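Local coordinates for integrase (PDB 1AE9), which catalyses site-specific recombination that integrates the phage lambda genome into the host chromosome and, together with excisionase, excises the prophage, this chain being its catalytic domain, at residues H71-G76 with E143-D148; R24-L29 with P129-L134; M43-I48 with E81-C86; Y54-Q57 with V62-A65. All coordinates share one frame; numbering follows the deposited sequence.

Contact 1 of 4, residues H71-G76 with E143-D148; sequences HIDALG and EKQISD
The side-chain amide of Gln-145, in the last turn of helix 133-145, is bound at both ends by the backbone of segment 71-76. Its NE2 donates to His-71 O over 2.9 Å, in the plane of the amide but from above the carbonyl plane of His-71. Its OE1 accepts from Asp-73 N at 2.8 Å, with an N-H...O angle of 154°. A water donates to Gln-145 OE1 (2.7 Å) and accepts from Ala-74 N, carrying the link one residue further. The reach comes from a fully extended glutamine chain, with CG anti to the backbone N (chi1 -180°).

The carboxylate of Asp-73 lies against the amide, the two planes stacked 18° apart and Asp-73 OD2 3.2 Å from Gln-145 CD. No hydrogen bond joins these two groups. Apolar packing lies deeper, where Ile-72, whose CB points away from segment 143-148, rests on Leu-141 and Tyr-142.

Two oppositely directed bonds fix the rotation of the amide and distinguish its oxygen from its nitrogen. Paired with main-chain atoms, a single side chain ties the end of the helix to strand 71-72 and the turn after it, at the surface of the catalytic domain.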
# COMPACT_ATOMS: atom_id res chain seq x y z
N HIS A 71 12.07 2.67 29.35
CA HIS A 71 13.43 2.70 28.82
C HIS A 71 13.75 1.29 28.35
O HIS A 71 13.25 0.32 28.93
CB HIS A 71 14.47 3.01 29.92
CG HIS A 71 14.59 4.46 30.28
ND1 HIS A 71 13.75 5.09 31.18
CD2 HIS A 71 15.53 5.39 29.94
CE1 HIS A 71 14.16 6.33 31.38
NE2 HIS A 71 15.23 6.54 30.63
N ILE A 72 14.56 1.18 27.31
CA ILE A 72 15.03 -0.11 26.82
C ILE A 72 16.52 -0.01 27.15
O ILE A 72 17.30 0.60 26.41
CB ILE A 72 14.82 -0.32 25.31
CG1 ILE A 72 13.40 -0.83 25.06
CG2 ILE A 72 15.83 -1.34 24.75
CD1 ILE A 72 13.20 -2.30 25.43
N ASP A 73 16.89 -0.56 28.30
CA ASP A 73 18.26 -0.52 28.78
C ASP A 73 19.31 -1.09 27.84
O ASP A 73 20.32 -0.43 27.59
CB ASP A 73 18.34 -1.20 30.14
CG ASP A 73 17.50 -0.49 31.19
OD1 ASP A 73 17.31 0.75 31.09
OD2 ASP A 73 17.02 -1.18 32.11
N ALA A 74 19.05 -2.26 27.27
CA ALA A 74 20.01 -2.92 26.38
C ALA A 74 20.51 -2.07 25.20
O ALA A 74 21.64 -2.27 24.73
CB ALA A 74 19.43 -4.23 25.87
N LEU A 75 19.70 -1.13 24.75
CA LEU A 75 20.06 -0.28 23.62
C LEU A 75 20.15 1.20 23.97
O LEU A 75 20.46 2.02 23.11
CB LEU A 75 19.07 -0.49 22.47
CG LEU A 75 19.10 -1.88 21.84
CD1 LEU A 75 17.91 -2.06 20.92
CD2 LEU A 75 20.40 -2.08 21.08
N GLY A 76 19.90 1.52 25.23
CA GLY A 76 19.95 2.91 25.66
C GLY A 76 18.85 3.76 25.04
O GLY A 76 19.08 4.92 24.69
N GLU A 143 11.27 -8.82 28.29
CA GLU A 143 11.12 -10.06 29.05
C GLU A 143 12.31 -10.22 30.00
O GLU A 143 12.17 -10.70 31.12
CB GLU A 143 11.04 -11.24 28.10
N LYS A 144 13.49 -9.82 29.54
CA LYS A 144 14.71 -9.92 30.34
C LYS A 144 14.80 -8.77 31.34
O LYS A 144 14.99 -9.00 32.53
CB LYS A 144 15.94 -9.93 29.43
N GLN A 145 14.62 -7.55 30.85
CA GLN A 145 14.70 -6.35 31.68
C GLN A 145 13.64 -6.24 32.78
O GLN A 145 13.93 -5.77 33.88
CB GLN A 145 14.64 -5.10 30.79
CG GLN A 145 14.72 -3.78 31.54
CD GLN A 145 14.62 -2.59 30.62
OE1 GLN A 145 15.31 -2.52 29.60
NE2 GLN A 145 13.78 -1.64 30.98
N ILE A 146 12.41 -6.62 32.46
CA ILE A 146 11.31 -6.53 33.42
C ILE A 146 10.71 -7.90 33.69
O ILE A 146 10.99 -8.51 34.73
CB ILE A 146 10.23 -5.52 32.94
CG1 ILE A 146 10.90 -4.18 32.59
CG2 ILE A 146 9.18 -5.30 34.02
CD1 ILE A 146 9.96 -3.11 32.08
N SER A 147 9.90 -8.41 32.77
CA SER A 147 9.28 -9.72 32.94
C SER A 147 8.48 -10.17 31.71
O SER A 147 8.08 -9.34 30.89
CB SER A 147 8.36 -9.73 34.18
OG SER A 147 7.40 -8.68 34.14
N ASP A 148 8.27 -11.47 31.60
CA ASP A 148 7.50 -12.03 30.49
C ASP A 148 6.07 -11.50 30.54
O ASP A 148 5.42 -11.32 29.51
CB ASP A 148 7.50 -13.56 30.55
O HOH W 1 16.66 -3.70 27.62

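Contact 2 of 4, residues R24-L29 with P129-L134; sequences RLAMEL and PTFHEL
Phe-131, in the turn leading into helix 133-145, and Leu-134, in its first turn, project against Ala-26 and Met-27 of helix 21-33, a buried contact in the helical core of the tyrosine recombinase catalytic domain. Phe-131 is the longer bump. With its CG anti to the backbone N (chi1 -169°), the ring extends to helix 21-33 and meets it rim first: CZ comes 3.6 Å from Ala-26 O, which lies at the ring edge, and also touches the methyl of Ala-26. The small alanine forms the floor of this hollow, and Met-27 CG forms a wall, 4.1 Å from Phe-131 CE2.

Leu-134 is the second bump. Its CD1 caps the corner where Met-27 CG meets the aromatic ring, lying over one face of Phe-131 near the rim and touching CA and CG of Met-27. Phe-113 of helix 106-120 meets Phe-131 edge to face, and Tyr-9 of helix 6-15 packs on both Met-27 and Leu-134.

Behind these apolar groups, Thr-130 and Glu-133 form a capping box at the beginning of the helix. His-132, a predicted active-site residue, follows Phe-131 in the chain, so the buried ring and the exposed histidine are neighbours. The ring nitrogen His-132 ND1 donates to Glu-133 OE2 across 3.3 Å, approaching from above the carboxylate plane.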
# COMPACT_ATOMS: atom_id res chain seq x y z
N ARG A 24 15.29 6.34 12.05
CA ARG A 24 15.88 6.00 13.35
C ARG A 24 14.88 6.20 14.49
O ARG A 24 14.83 5.39 15.42
CB ARG A 24 17.14 6.84 13.60
CG ARG A 24 18.35 6.36 12.82
CD ARG A 24 19.58 7.19 13.13
NE ARG A 24 20.80 6.59 12.58
CZ ARG A 24 21.91 7.26 12.27
NH1 ARG A 24 21.97 8.57 12.44
NH2 ARG A 24 22.96 6.61 11.79
N LEU A 25 14.09 7.26 14.41
CA LEU A 25 13.10 7.56 15.44
C LEU A 25 11.98 6.52 15.45
O LEU A 25 11.53 6.10 16.52
CB LEU A 25 12.55 8.97 15.25
CG LEU A 25 13.63 10.05 15.45
CD1 LEU A 25 13.13 11.41 14.98
CD2 LEU A 25 14.05 10.10 16.92
N ALA A 26 11.55 6.08 14.27
CA ALA A 26 10.50 5.06 14.19
C ALA A 26 11.05 3.74 14.76
O ALA A 26 10.32 3.01 15.44
CB ALA A 26 10.05 4.87 12.75
N MET A 27 12.33 3.46 14.49
CA MET A 27 12.98 2.24 15.00
C MET A 27 13.00 2.25 16.53
O MET A 27 12.62 1.26 17.17
CB MET A 27 14.41 2.10 14.47
CG MET A 27 14.50 1.62 13.02
SD MET A 27 16.16 1.66 12.33
CE MET A 27 16.96 0.36 13.35
N GLU A 28 13.40 3.38 17.10
CA GLU A 28 13.45 3.50 18.55
C GLU A 28 12.06 3.36 19.17
O GLU A 28 11.88 2.63 20.15
CB GLU A 28 14.05 4.85 18.95
CG GLU A 28 15.53 4.96 18.66
CD GLU A 28 16.10 6.31 19.03
OE1 GLU A 28 15.32 7.24 19.34
OE2 GLU A 28 17.34 6.46 19.00
N LEU A 29 11.08 4.03 18.57
CA LEU A 29 9.71 3.98 19.07
C LEU A 29 9.13 2.56 18.99
O LEU A 29 8.40 2.13 19.87
CB LEU A 29 8.84 4.99 18.31
CG LEU A 29 7.70 5.65 19.09
CD1 LEU A 29 8.26 6.47 20.25
CD2 LEU A 29 6.89 6.54 18.15
N PRO A 129 15.05 -10.17 8.52
CA PRO A 129 14.02 -9.58 9.37
C PRO A 129 13.49 -8.27 8.77
O PRO A 129 14.23 -7.55 8.11
CB PRO A 129 14.76 -9.33 10.69
CG PRO A 129 16.16 -9.06 10.24
CD PRO A 129 16.37 -10.11 9.17
N THR A 130 12.20 -8.02 8.96
CA THR A 130 11.56 -6.82 8.46
C THR A 130 11.34 -5.86 9.63
O THR A 130 11.74 -6.17 10.77
CB THR A 130 10.19 -7.14 7.82
OG1 THR A 130 9.29 -7.62 8.82
CG2 THR A 130 10.35 -8.22 6.75
N PHE A 131 10.71 -4.72 9.39
CA PHE A 131 10.46 -3.77 10.47
C PHE A 131 9.62 -4.45 11.55
O PHE A 131 9.78 -4.15 12.74
CB PHE A 131 9.75 -2.52 9.95
CG PHE A 131 9.69 -1.40 10.96
CD1 PHE A 131 8.62 -1.30 11.84
CD2 PHE A 131 10.70 -0.44 11.02
CE1 PHE A 131 8.55 -0.27 12.78
CE2 PHE A 131 10.64 0.60 11.95
CZ PHE A 131 9.57 0.69 12.83
N HIS A 132 8.74 -5.37 11.16
CA HIS A 132 7.92 -6.07 12.14
C HIS A 132 8.75 -6.81 13.19
O HIS A 132 8.32 -6.98 14.33
CB HIS A 132 6.96 -7.06 11.48
CG HIS A 132 6.17 -7.87 12.46
ND1 HIS A 132 6.51 -9.17 12.80
CD2 HIS A 132 5.12 -7.54 13.25
CE1 HIS A 132 5.71 -9.60 13.76
NE2 HIS A 132 4.85 -8.63 14.05
N GLU A 133 9.95 -7.24 12.82
CA GLU A 133 10.79 -7.96 13.77
C GLU A 133 11.21 -7.13 14.98
O GLU A 133 11.65 -7.69 15.99
CB GLU A 133 11.99 -8.60 13.07
CG GLU A 133 11.70 -10.00 12.52
CD GLU A 133 10.40 -10.08 11.72
OE1 GLU A 133 10.38 -9.59 10.57
OE2 GLU A 133 9.40 -10.63 12.23
N LEU A 134 11.01 -5.82 14.90
CA LEU A 134 11.35 -4.92 16.00
C LEU A 134 10.40 -5.12 17.18
O LEU A 134 10.75 -4.82 18.32
CB LEU A 134 11.34 -3.46 15.53
CG LEU A 134 12.45 -3.09 14.54
CD1 LEU A 134 12.26 -1.67 14.05
CD2 LEU A 134 13.80 -3.24 15.21

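Contact 3 of 4, residues M43-I48 with E81-C86; sequences MKWSDI and ETLDKC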
# COMPACT_ATOMS: atom_id res chain seq x y z
N MET A 43 -0.16 6.88 15.91
CA MET A 43 0.07 7.66 17.12
C MET A 43 0.13 9.16 16.88
O MET A 43 0.83 9.62 15.98
CB MET A 43 1.37 7.22 17.79
CG MET A 43 1.39 5.77 18.21
SD MET A 43 2.98 5.31 18.89
CE MET A 43 2.61 3.68 19.47
N LYS A 44 -0.56 9.92 17.73
CA LYS A 44 -0.58 11.38 17.64
C LYS A 44 -0.24 11.98 18.99
O LYS A 44 -0.37 11.31 20.01
CB LYS A 44 -1.96 11.88 17.20
CG LYS A 44 -2.41 11.40 15.83
CD LYS A 44 -3.68 12.12 15.37
CE LYS A 44 -4.72 12.19 16.49
NZ LYS A 44 -5.10 10.86 17.07
N TRP A 45 0.17 13.24 18.99
CA TRP A 45 0.52 13.94 20.23
C TRP A 45 -0.66 14.04 21.19
O TRP A 45 -0.47 14.03 22.40
CB TRP A 45 1.12 15.31 19.92
CG TRP A 45 2.38 15.22 19.13
CD1 TRP A 45 2.56 15.55 17.82
CD2 TRP A 45 3.64 14.68 19.58
NE1 TRP A 45 3.84 15.25 17.42
CE2 TRP A 45 4.52 14.72 18.48
CE3 TRP A 45 4.10 14.18 20.81
CZ2 TRP A 45 5.85 14.26 18.57
CZ3 TRP A 45 5.41 13.72 20.89
CH2 TRP A 45 6.27 13.76 19.78
N SER A 46 -1.87 14.10 20.65
CA SER A 46 -3.07 14.17 21.48
C SER A 46 -3.34 12.87 22.24
O SER A 46 -4.20 12.81 23.13
CB SER A 46 -4.28 14.53 20.62
OG SER A 46 -4.29 13.79 19.41
N ASP A 47 -2.60 11.81 21.89
CA ASP A 47 -2.75 10.52 22.54
C ASP A 47 -1.95 10.44 23.84
O ASP A 47 -2.05 9.47 24.58
CB ASP A 47 -2.29 9.38 21.62
CG ASP A 47 -3.12 9.27 20.36
OD1 ASP A 47 -4.27 9.77 20.34
OD2 ASP A 47 -2.63 8.68 19.39
N ILE A 48 -1.12 11.45 24.10
CA ILE A 48 -0.32 11.48 25.31
C ILE A 48 -0.98 12.39 26.33
O ILE A 48 -1.15 13.58 26.08
CB ILE A 48 1.13 11.96 25.04
CG1 ILE A 48 1.82 11.00 24.08
CG2 ILE A 48 1.92 12.04 26.35
CD1 ILE A 48 3.19 11.47 23.63
N GLU A 81 12.99 10.65 25.67
CA GLU A 81 14.01 11.26 24.80
C GLU A 81 13.63 11.12 23.33
O GLU A 81 13.79 12.05 22.55
CB GLU A 81 15.36 10.58 25.02
CG GLU A 81 15.85 10.59 26.44
CD GLU A 81 16.66 11.81 26.77
OE1 GLU A 81 17.88 11.80 26.46
OE2 GLU A 81 16.10 12.76 27.35
N THR A 82 13.18 9.92 22.96
CA THR A 82 12.76 9.63 21.59
C THR A 82 11.57 10.52 21.21
O THR A 82 11.57 11.14 20.15
CB THR A 82 12.39 8.15 21.42
OG1 THR A 82 13.56 7.35 21.63
CG2 THR A 82 11.85 7.88 20.03
N LEU A 83 10.58 10.61 22.10
CA LEU A 83 9.40 11.45 21.84
C LEU A 83 9.82 12.91 21.70
O LEU A 83 9.29 13.62 20.83
CB LEU A 83 8.37 11.29 22.96
CG LEU A 83 7.62 9.96 23.00
CD1 LEU A 83 6.78 9.89 24.27
CD2 LEU A 83 6.75 9.79 21.77
N ASP A 84 10.77 13.35 22.52
CA ASP A 84 11.25 14.73 22.44
C ASP A 84 11.86 14.96 21.06
O ASP A 84 11.60 15.98 20.42
CB ASP A 84 12.30 15.02 23.52
CG ASP A 84 11.68 15.23 24.89
OD1 ASP A 84 10.44 15.17 25.02
OD2 ASP A 84 12.45 15.45 25.85
N LYS A 85 12.66 14.00 20.61
CA LYS A 85 13.29 14.09 19.30
C LYS A 85 12.24 14.09 18.18
O LYS A 85 12.37 14.85 17.22
CB LYS A 85 14.29 12.94 19.11
CG LYS A 85 15.59 13.11 19.92
CD LYS A 85 16.11 11.79 20.53
CE LYS A 85 16.48 10.75 19.48
NZ LYS A 85 17.05 9.52 20.12
N CYS A 86 11.21 13.27 18.31
CA CYS A 86 10.15 13.21 17.31
C CYS A 86 9.48 14.58 17.21
O CYS A 86 9.22 15.09 16.12
CB CYS A 86 9.10 12.15 17.66
SG CYS A 86 9.61 10.41 17.48
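Apolar contacts carry most of this junction, in which Trp-45 and Ile-48 reach from segment 43-48 to Leu-83 and Cys-86 on one side of helix 79-90. The indole of Trp-45 presents the outer edge of its six-membered ring to the helix. Its CH2 lies 3.9 Å from Cys-86 CB, which is close to the ring plane, and its CZ3 is 4.2 Å from Leu-83 CD2. Ile-48 and Leu-83 meet tip to tip, their CD1 methyls 4.0 Å apart. The CG1 branch of Ile-48 is anti to the carbonyl carbon (chi1 -62°), and its extended continuation directs CD1 at the leucine. Leu-83 thus serves two neighbours, one through each terminal methyl.

The backbone enters at the same indole edge: Leu-83 O lies 3.2 Å from Trp-45 CH2, near the ring plane. No hydrogen bond crosses between the segments. Elsewhere the tryptophan has a weak NE1 bond to Gly-92 O and a cation-pi contact with Lys-87.

Polar interactions instead shape segment 43-48 itself. Asp-47 OD2 accepts from Lys-44 N at 2.9 Å, while Asp-47 OD1 forms a long salt bridge of 3.5 Å with Lys-44 NZ. These bonds, with the backbone bond from Asp-47 N to Lys-44 O, close the chain around the Trp-45 turn.

Away from the annotated active-site residues, a short 3-10 turn leading into the sheet is packed by its hydrophobic side chains onto helix 79-90, joining the helical and beta parts of the tyrosine recombinase fold.

Contact 4 of 4, residues Y54-Q57 with V62-A65; sequences YVEQ and VKIA
Strands 52-56 and 63-67 form an antiparallel beta hairpin, and over segments 54-57 and 62-65 their short axes run at 165° to each other, 4.8 Å apart. Val-55 and Ile-64 are the hydrogen-bonded pair, each N donating to the other's O at 2.9 Å. Tyr-54 with Ala-65 and Glu-56 with Lys-63 are the flanking non-hydrogen-bonded pairs. A further bond from Gln-57 N to Val-62 O, also 2.9 Å, continues the ladder toward the loop. CA-H...O contacts accompany it, among them Lys-63 CA to Val-55 O.

On the sheet face carrying Tyr-54, Glu-56, Lys-63 and Ala-65, the methyl of Ala-65 lies over the tyrosine ring in a CH-pi contact, 4.2 Å from its centroid and toward the rim. With CG anti to the backbone N (chi1 176°), the extended chain of Glu-56 runs alongside Lys-63, the two touching through their CG atoms at 3.7 Å; their charged ends are near each other without contact. On the other face, Val-55 CB meets Ile-64 CG1.

Strand 173-176 borders strand 63-67 on its other side within the mixed sheet. At the loop end, Gln-57 joins the hairpin to the predicted active site: its OE1 accepts from Arg-36 NH1 and from Thr-60 OG1, while its NE2 donates to Gln-35 OE1 and Leu-155 O. The same Gln-57 OE1 rests 3.8 Å from Val-62 CB.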
# COMPACT_ATOMS: atom_id res chain seq x y z
N TYR A 54 -1.73 6.72 25.03
CA TYR A 54 -2.89 5.85 24.86
C TYR A 54 -2.91 5.25 23.47
O TYR A 54 -2.87 5.96 22.48
CB TYR A 54 -4.18 6.64 25.13
CG TYR A 54 -4.37 6.96 26.59
CD1 TYR A 54 -3.66 7.99 27.19
CD2 TYR A 54 -5.21 6.19 27.38
CE1 TYR A 54 -3.76 8.24 28.55
CE2 TYR A 54 -5.33 6.43 28.75
CZ TYR A 54 -4.60 7.45 29.32
OH TYR A 54 -4.70 7.66 30.68
N VAL A 55 -3.00 3.92 23.41
CA VAL A 55 -3.00 3.22 22.15
C VAL A 55 -4.13 2.20 22.02
O VAL A 55 -4.30 1.34 22.89
CB VAL A 55 -1.65 2.44 21.96
CG1 VAL A 55 -1.71 1.53 20.73
CG2 VAL A 55 -0.49 3.42 21.84
N GLU A 56 -4.93 2.34 20.97
CA GLU A 56 -5.95 1.34 20.70
C GLU A 56 -5.43 0.64 19.46
O GLU A 56 -5.34 1.23 18.38
CB GLU A 56 -7.33 1.92 20.39
CG GLU A 56 -8.28 0.77 20.03
CD GLU A 56 -9.71 1.19 19.79
OE1 GLU A 56 -10.08 2.33 20.11
OE2 GLU A 56 -10.47 0.35 19.27
N GLN A 57 -5.04 -0.61 19.62
CA GLN A 57 -4.49 -1.36 18.51
C GLN A 57 -5.53 -1.53 17.42
O GLN A 57 -6.64 -2.01 17.66
CB GLN A 57 -3.96 -2.70 19.02
CG GLN A 57 -2.93 -2.51 20.15
CD GLN A 57 -2.25 -3.79 20.55
OE1 GLN A 57 -2.75 -4.89 20.26
NE2 GLN A 57 -1.10 -3.68 21.18
N VAL A 62 -7.34 -3.83 21.27
CA VAL A 62 -6.80 -3.78 22.63
C VAL A 62 -6.41 -2.34 22.96
O VAL A 62 -5.72 -1.69 22.19
CB VAL A 62 -5.57 -4.71 22.78
CG1 VAL A 62 -4.89 -4.53 24.14
CG2 VAL A 62 -6.01 -6.15 22.60
N LYS A 63 -6.89 -1.84 24.10
CA LYS A 63 -6.61 -0.48 24.54
C LYS A 63 -5.65 -0.44 25.73
O LYS A 63 -6.00 -0.88 26.83
CB LYS A 63 -7.93 0.23 24.91
CG LYS A 63 -8.76 0.63 23.70
CD LYS A 63 -10.10 1.21 24.10
CE LYS A 63 -11.01 0.14 24.65
NZ LYS A 63 -11.16 -0.99 23.69
N ILE A 64 -4.47 0.13 25.53
CA ILE A 64 -3.46 0.21 26.59
C ILE A 64 -2.93 1.61 26.80
O ILE A 64 -2.92 2.43 25.89
CB ILE A 64 -2.26 -0.73 26.30
CG1 ILE A 64 -1.59 -0.35 24.98
CG2 ILE A 64 -2.72 -2.18 26.23
CD1 ILE A 64 -0.40 -1.22 24.64
N ALA A 65 -2.51 1.90 28.03
CA ALA A 65 -1.94 3.20 28.37
C ALA A 65 -0.47 2.93 28.69
O ALA A 65 -0.16 2.27 29.68
CB ALA A 65 -2.66 3.80 29.59

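Contact 2 is the buried core contact, contact 1 lies at the surface, and contacts 3 and 4 are partly buried. Contacts 1 and 2 use opposite ends of helix 133-145, yet the first is polar and water-assisted whereas the second crosses through apolar groups. Contacts 2 and 3 touch directly where helices 21-33 and 79-90 meet: Glu-28 OE1 forms a salt bridge with Lys-85 NZ, and Leu-29 packs on Thr-82. Contact 3 passes on to the sheet of contact 4 through Met-43 against Val-55 and a probable hydrogen bond between Asp-47 O and Tyr-54 N. Only contact 4 is built on regular backbone pairing.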